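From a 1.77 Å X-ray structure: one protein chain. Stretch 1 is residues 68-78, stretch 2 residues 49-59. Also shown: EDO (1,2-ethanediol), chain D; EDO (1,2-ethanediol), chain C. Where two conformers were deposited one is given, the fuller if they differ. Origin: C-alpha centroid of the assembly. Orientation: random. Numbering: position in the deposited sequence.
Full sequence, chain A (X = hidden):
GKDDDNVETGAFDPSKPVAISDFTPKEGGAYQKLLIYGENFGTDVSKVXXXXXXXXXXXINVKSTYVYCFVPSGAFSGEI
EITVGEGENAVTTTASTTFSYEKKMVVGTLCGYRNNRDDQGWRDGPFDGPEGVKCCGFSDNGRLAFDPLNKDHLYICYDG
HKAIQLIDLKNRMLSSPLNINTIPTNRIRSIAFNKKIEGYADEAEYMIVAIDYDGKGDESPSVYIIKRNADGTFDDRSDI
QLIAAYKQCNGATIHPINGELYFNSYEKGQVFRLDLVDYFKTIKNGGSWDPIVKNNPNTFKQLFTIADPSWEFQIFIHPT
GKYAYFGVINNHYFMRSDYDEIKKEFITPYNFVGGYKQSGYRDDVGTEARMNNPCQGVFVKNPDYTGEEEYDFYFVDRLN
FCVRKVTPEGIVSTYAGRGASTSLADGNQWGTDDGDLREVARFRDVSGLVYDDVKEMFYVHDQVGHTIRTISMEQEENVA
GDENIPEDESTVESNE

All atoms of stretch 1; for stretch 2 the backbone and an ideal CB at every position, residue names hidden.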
# COMPACT_ATOMS: atom_id res chain seq x y z
N TYR A 68 16.36 18.25 -15.35
CA TYR A 68 15.48 17.56 -14.42
C TYR A 68 15.02 18.56 -13.37
O TYR A 68 15.84 19.35 -12.88
CB TYR A 68 16.18 16.44 -13.67
CG TYR A 68 16.34 15.14 -14.41
CD1 TYR A 68 15.30 14.23 -14.46
CD2 TYR A 68 17.55 14.79 -14.98
CE1 TYR A 68 15.45 13.00 -15.11
CE2 TYR A 68 17.72 13.57 -15.63
CZ TYR A 68 16.66 12.68 -15.69
OH TYR A 68 16.82 11.47 -16.33
N CYS A 69 13.74 18.53 -13.04
CA CYS A 69 13.17 19.39 -12.00
C CYS A 69 12.02 18.68 -11.30
O CYS A 69 11.59 17.59 -11.70
CB CYS A 69 12.70 20.71 -12.62
SG CYS A 69 11.28 20.53 -13.73
N PHE A 70 11.53 19.28 -10.22
CA PHE A 70 10.36 18.76 -9.51
C PHE A 70 9.14 19.59 -9.85
O PHE A 70 9.20 20.83 -9.85
CB PHE A 70 10.54 18.83 -7.99
CG PHE A 70 11.49 17.79 -7.45
CD1 PHE A 70 11.15 16.44 -7.49
CD2 PHE A 70 12.68 18.17 -6.84
CE1 PHE A 70 12.02 15.48 -6.96
CE2 PHE A 70 13.55 17.21 -6.30
CZ PHE A 70 13.22 15.87 -6.36
N VAL A 71 8.01 18.92 -10.12
CA VAL A 71 6.76 19.63 -10.39
C VAL A 71 6.28 20.33 -9.11
O VAL A 71 6.10 19.70 -8.08
CB VAL A 71 5.67 18.68 -10.89
CG1 VAL A 71 4.32 19.40 -11.04
CG2 VAL A 71 6.11 18.02 -12.22
N PRO A 72 6.05 21.64 -9.18
CA PRO A 72 5.63 22.34 -7.96
C PRO A 72 4.15 22.19 -7.63
O PRO A 72 3.32 21.95 -8.53
CB PRO A 72 5.93 23.81 -8.27
CG PRO A 72 6.14 23.90 -9.74
CD PRO A 72 6.27 22.55 -10.32
N SER A 73 3.83 22.32 -6.35
CA SER A 73 2.44 22.35 -5.92
C SER A 73 1.73 23.52 -6.59
O SER A 73 2.28 24.62 -6.70
CB SER A 73 2.35 22.51 -4.40
OG SER A 73 2.82 21.35 -3.74
N GLY A 74 0.50 23.29 -7.06
CA GLY A 74 -0.30 24.34 -7.65
C GLY A 74 0.07 24.78 -9.06
O GLY A 74 -0.24 25.90 -9.45
N ALA A 75 0.71 23.90 -9.84
CA ALA A 75 1.12 24.22 -11.21
C ALA A 75 -0.02 23.94 -12.20
O ALA A 75 0.20 23.31 -13.24
CB ALA A 75 2.37 23.44 -11.58
N PHE A 76 -1.20 24.45 -11.89
CA PHE A 76 -2.43 24.14 -12.64
C PHE A 76 -2.36 24.26 -14.16
O PHE A 76 -2.80 23.35 -14.85
CB PHE A 76 -3.61 24.99 -12.15
CG PHE A 76 -3.93 24.80 -10.70
CD1 PHE A 76 -4.63 23.67 -10.27
CD2 PHE A 76 -3.54 25.74 -9.76
CE1 PHE A 76 -4.91 23.48 -8.93
CE2 PHE A 76 -3.82 25.54 -8.40
CZ PHE A 76 -4.51 24.42 -7.99
N SER A 77 -1.81 25.35 -14.67
CA SER A 77 -1.81 25.57 -16.13
C SER A 77 -0.84 24.63 -16.87
O SER A 77 -1.04 24.36 -18.07
CB SER A 77 -1.51 27.04 -16.47
OG SER A 77 -0.12 27.32 -16.42
N GLY A 78 0.19 24.15 -16.19
CA GLY A 78 1.17 23.24 -16.80
C GLY A 78 2.12 23.89 -17.78
O GLY A 78 2.90 23.20 -18.44
N UNK A 49 16.59 28.65 -14.34
CA UNK A 49 15.39 28.82 -13.53
C UNK A 49 14.21 28.28 -14.34
O UNK A 49 14.12 28.51 -15.56
CB UNK A 49 15.18 30.28 -13.14
N UNK A 50 13.34 27.54 -13.67
CA UNK A 50 12.19 26.92 -14.29
C UNK A 50 10.92 27.27 -13.55
O UNK A 50 10.88 27.27 -12.32
CB UNK A 50 12.37 25.40 -14.35
N UNK A 51 9.87 27.59 -14.31
CA UNK A 51 8.54 27.79 -13.75
C UNK A 51 7.60 26.83 -14.45
O UNK A 51 7.70 26.60 -15.66
CB UNK A 51 8.07 29.24 -13.90
N UNK A 52 6.69 26.24 -13.67
CA UNK A 52 5.66 25.37 -14.22
C UNK A 52 4.33 25.86 -13.68
O UNK A 52 4.14 25.98 -12.47
CB UNK A 52 5.90 23.90 -13.87
N UNK A 53 3.39 26.15 -14.59
CA UNK A 53 2.09 26.66 -14.17
C UNK A 53 2.21 27.96 -13.39
O UNK A 53 1.42 28.23 -12.48
CB UNK A 53 1.36 25.61 -13.32
N UNK A 54 3.22 28.76 -13.73
CA UNK A 54 3.50 30.02 -13.03
C UNK A 54 4.22 29.89 -11.69
O UNK A 54 4.53 30.90 -11.05
CB UNK A 54 2.18 30.76 -12.80
N UNK A 55 4.50 28.66 -11.26
CA UNK A 55 5.15 28.41 -9.97
C UNK A 55 6.63 28.05 -10.14
O UNK A 55 6.97 27.25 -11.01
CB UNK A 55 4.42 27.29 -9.23
N UNK A 56 7.50 28.63 -9.31
CA UNK A 56 8.92 28.31 -9.35
C UNK A 56 9.14 26.84 -9.05
O UNK A 56 8.54 26.30 -8.11
CB UNK A 56 9.70 29.18 -8.36
N UNK A 57 9.98 26.19 -9.84
CA UNK A 57 10.27 24.77 -9.69
C UNK A 57 11.72 24.50 -9.27
O UNK A 57 12.66 25.18 -9.73
CB UNK A 57 9.97 24.04 -11.00
N UNK A 58 11.90 23.52 -8.40
CA UNK A 58 13.22 23.10 -7.94
C UNK A 58 13.97 22.44 -9.10
O UNK A 58 13.48 21.45 -9.68
CB UNK A 58 13.11 22.14 -6.75
N UNK A 59 15.14 22.97 -9.46
CA UNK A 59 15.97 22.41 -10.53
C UNK A 59 16.96 21.44 -9.92
O UNK A 59 17.69 21.80 -8.99
CB UNK A 59 16.70 23.51 -11.31
C1 EDO D . 6.48 21.18 -4.08
O1 EDO D . 6.18 22.49 -4.59
C2 EDO D . 7.47 20.44 -4.96
O2 EDO D . 8.72 21.13 -5.00
C1 EDO C . -0.97 19.85 -4.06
O1 EDO C . -0.69 21.25 -4.14
C2 EDO C . -0.24 19.23 -2.88
O2 EDO C . 1.17 19.20 -3.14

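Position 49 lies beyond the reach of stretch 1. Nothing of that stretch comes within 5.5 Å of the ideal CB, so many side chains would suit. It is K49.

At position 50 the CB points toward stretch 1, and its ideal position is 5.0 Å from C69 CB. A medium apolar side chain would fit, and a beta-branched one is natural in a strand. It is V50, whose CG1 lies 4.3 Å from C69 SG.

The CB of position 51 points away and meets nothing of stretch 1. Polar or charged residues are acceptable. It is K51.

Position 52 points at an apolar surface. Its ideal CB is 3.8 Å from P72 CD and 4.2 Å from A75 CB. A branched aliphatic side chain such as valine, isoleucine or leucine would use it well. It is I52. CD1 reaches to 4.1 Å from C69 SG, and CG2 packs 3.8 Å from A75 CB.

At position 53 phi is positive, and an ideal CB would sit 2.4 Å from A75 C, a clash. Glycine is the clear expectation, and G53 is found. Water 1 links the stretches, donating to G53 O and accepting from S77 N, each at 2.8 Å.

Position 54 also has positive phi, in the type I' turn from 52 to 55. Its CB direction is sideways, and there is room. Glycine is favoured, with asparagine also plausible. It is G54.

Position 55 points toward stretch 1. Its ideal CB is 3.8 Å from P72 CG, with the carbonyl oxygens of S73 and G74 beyond. A long side chain ending in a donor, lysine or arginine, would suit; a shorter apolar one could cover the proline. It is K55. Its CB packs on P72, and NZ donates to G74 O at 2.7 Å.

Position 56 points away, so a polar residue is accepted. It is D56.

At position 57 the ideal CB is 3.5 Å from F70 O and 4.0 Å from P72 CG. This closeness favours a small side chain. It is A57, with CB 4.0 Å from P72 CD.

Position 58 points sideways, its ideal CB 4.0 Å from F70 CD2. Aliphatic residues would suit. It is I58, whose CG2 meets the F70 ring edge, 3.9 Å from CD2. Its backbone O accepts from F70 N at 3.0 Å.

Position 59 forms an antiparallel, non-hydrogen-bonded pair with C69, their side chains on the same sheet face. Beta-branched residues suit. It is V59.

Stretch 2, residues 49-59: KVKIGGKDAIV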
# COMPACT_ATOMS: atom_id res chain seq x y z
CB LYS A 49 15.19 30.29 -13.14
CG LYS A 49 16.31 30.87 -12.29
CD LYS A 49 16.42 30.20 -10.91
CE LYS A 49 17.61 30.69 -10.09
NZ LYS A 49 18.92 30.23 -10.63
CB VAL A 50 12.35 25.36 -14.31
CG1 VAL A 50 11.07 24.68 -14.82
CG2 VAL A 50 13.54 24.93 -15.15
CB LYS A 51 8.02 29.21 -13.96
CG LYS A 51 8.58 30.26 -13.05
CD LYS A 51 7.82 31.58 -13.25
CE LYS A 51 8.26 32.65 -12.27
NZ LYS A 51 7.48 33.92 -12.50
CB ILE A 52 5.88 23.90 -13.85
CG1 ILE A 52 7.25 23.42 -14.32
CG2 ILE A 52 4.76 23.02 -14.49
CD1 ILE A 52 7.50 21.96 -14.02
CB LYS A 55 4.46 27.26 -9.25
CG LYS A 55 2.97 27.45 -8.97
CD LYS A 55 2.70 28.65 -8.10
CE LYS A 55 1.32 28.59 -7.47
NZ LYS A 55 0.20 28.40 -8.45
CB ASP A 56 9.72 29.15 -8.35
CG ASP A 56 9.69 30.64 -8.66
OD1 ASP A 56 9.62 31.01 -9.85
OD2 ASP A 56 9.77 31.42 -7.70
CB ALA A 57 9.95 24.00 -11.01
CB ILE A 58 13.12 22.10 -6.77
CG1 ILE A 58 12.47 22.76 -5.54
CG2 ILE A 58 14.50 21.54 -6.41
CD1 ILE A 58 12.10 21.77 -4.45
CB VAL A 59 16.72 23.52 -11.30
CG1 VAL A 59 17.69 22.91 -12.35
CG2 VAL A 59 15.73 24.48 -11.93
O HOH W 1 -1.22 27.56 -12.98
O HOH W 2 9.36 22.30 -7.44
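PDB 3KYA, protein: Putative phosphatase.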